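Local atomic coordinates of 3-oxoacyl-[acyl-carrier-protein] synthase, mitochondrial (Arabidopsis thaliana, PDB entry 2IX4), a protein that catalyses the condensation steps of mitochondrial fatty acid synthesis, lengthening a growing acyl chain by two carbons taken from malonyl-ACP. Residues E261-R265 and R266-I270. Numbering follows the deposited sequence.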
# COMPACT_ATOMS: atom_id res chain seq x y z
N GLU A 261 -22.43 -14.24 -10.62
CA GLU A 261 -22.91 -15.61 -10.85
C GLU A 261 -22.57 -16.54 -9.68
O GLU A 261 -23.38 -17.40 -9.32
CB GLU A 261 -22.36 -16.18 -12.17
CG GLU A 261 -22.84 -15.44 -13.42
CD GLU A 261 -24.35 -15.48 -13.60
OE1 GLU A 261 -24.98 -16.51 -13.27
OE2 GLU A 261 -24.90 -14.47 -14.09
N HIS A 262 -21.38 -16.35 -9.11
CA HIS A 262 -20.94 -17.09 -7.93
C HIS A 262 -21.90 -16.85 -6.75
O HIS A 262 -22.30 -17.80 -6.07
CB HIS A 262 -19.51 -16.67 -7.55
CG HIS A 262 -18.91 -17.48 -6.44
ND1 HIS A 262 -19.07 -17.16 -5.11
CD2 HIS A 262 -18.13 -18.59 -6.47
CE1 HIS A 262 -18.43 -18.04 -4.36
NE2 HIS A 262 -17.85 -18.92 -5.16
N ALA A 263 -22.27 -15.59 -6.54
CA ALA A 263 -23.21 -15.20 -5.48
C ALA A 263 -24.60 -15.80 -5.67
O ALA A 263 -25.21 -16.29 -4.72
CB ALA A 263 -23.29 -13.68 -5.37
N LYS A 264 -25.10 -15.75 -6.91
CA LYS A 264 -26.44 -16.27 -7.22
C LYS A 264 -26.53 -17.78 -7.06
O LYS A 264 -27.54 -18.29 -6.59
CB LYS A 264 -26.86 -15.86 -8.64
CG LYS A 264 -27.30 -14.41 -8.78
CD LYS A 264 -27.98 -14.15 -10.12
CE LYS A 264 -26.98 -14.16 -11.27
NZ LYS A 264 -27.66 -14.03 -12.59
N ARG A 265 -25.46 -18.48 -7.45
CA ARG A 265 -25.38 -19.94 -7.35
C ARG A 265 -25.59 -20.46 -5.93
O ARG A 265 -26.31 -21.43 -5.72
CB ARG A 265 -24.04 -20.43 -7.89
CG ARG A 265 -24.06 -20.79 -9.37
CD ARG A 265 -24.18 -22.29 -9.58
NE ARG A 265 -22.89 -22.97 -9.45
CZ ARG A 265 -22.72 -24.29 -9.52
NH1 ARG A 265 -23.76 -25.09 -9.71
NH2 ARG A 265 -21.50 -24.81 -9.39
N ARG A 266 -24.94 -19.81 -4.96
CA ARG A 266 -25.00 -20.24 -3.56
C ARG A 266 -26.16 -19.61 -2.78
O ARG A 266 -26.31 -19.87 -1.58
CB ARG A 266 -23.66 -19.99 -2.86
CG ARG A 266 -23.27 -18.53 -2.71
CD ARG A 266 -21.87 -18.43 -2.13
NE ARG A 266 -21.57 -17.08 -1.65
CZ ARG A 266 -21.78 -16.66 -0.40
NH1 ARG A 266 -22.31 -17.47 0.50
NH2 ARG A 266 -21.46 -15.42 -0.07
N GLY A 267 -26.97 -18.80 -3.45
CA GLY A 267 -28.14 -18.18 -2.85
C GLY A 267 -27.82 -17.11 -1.82
O GLY A 267 -28.51 -16.97 -0.81
N ALA A 268 -26.75 -16.35 -2.08
CA ALA A 268 -26.33 -15.29 -1.17
C ALA A 268 -27.18 -14.04 -1.36
O ALA A 268 -27.60 -13.74 -2.48
CB ALA A 268 -24.86 -14.97 -1.38
N LYS A 269 -27.45 -13.33 -0.28
CA LYS A 269 -28.15 -12.06 -0.38
C LYS A 269 -27.18 -11.00 -0.87
O LYS A 269 -26.02 -10.97 -0.48
CB LYS A 269 -28.86 -11.67 0.93
CG LYS A 269 -27.98 -11.54 2.16
CD LYS A 269 -27.69 -10.08 2.50
CE LYS A 269 -27.58 -9.87 4.01
NZ LYS A 269 -26.58 -10.78 4.64
N ILE A 270 -27.67 -10.15 -1.76
CA ILE A 270 -26.83 -9.16 -2.42
C ILE A 270 -27.29 -7.76 -2.03
O ILE A 270 -28.46 -7.41 -2.20
CB ILE A 270 -26.86 -9.35 -3.95
CG1 ILE A 270 -26.23 -10.70 -4.33
CG2 ILE A 270 -26.13 -8.21 -4.65
CD1 ILE A 270 -26.61 -11.21 -5.71
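The His262 ring and the Arg266 guanidinium lie at a slant to each other, their planes 56° apart. They meet where His262 CE1 comes to 4.1 Å from Arg266 CD. One face of the guanidinium is covered by Ala268, whose CB sits over its centre, 3.6 Å above the plane. With chi1 at 66°, Arg266 CG is turned in over the last helical carbonyls and rests 3.6 Å from both Ala263 O and His262 O. From there the chain is extended to NE, across the end of the last turn. Both polar ends share Glu258: His262 ND1 hydrogen-bonds one carboxylate oxygen, and Arg266 NH2 forms a salt bridge with the other. With an alanine at Arg266, Glu258 would probably lose its charged mate, and the flat group over Ala268 CB would be missing.

The backbone forms a Schellman motif that ends helix 260-265 and turns the chain toward strand 272-281. Gly267 takes the positive phi of the motif. Ala268 N donates to Ala263 O at 3.1 Å in a nearly straight bond. Gly267 N reaches Lys264 O at 3.2 Å, from above the carbonyl plane. Arg266 N gives only a weak bond to His262 O.

Beyond the turn, Ile270 points its side chain back toward the helix. Ile270 CD1 lies 4.2 Å from Ala263 CB, and both side chains also touch Val4 of strand 3-12. On the helix itself, Lys264 NZ forms a salt bridge with Glu261 OE2 at 3.2 Å, meeting it from above the carboxylate plane.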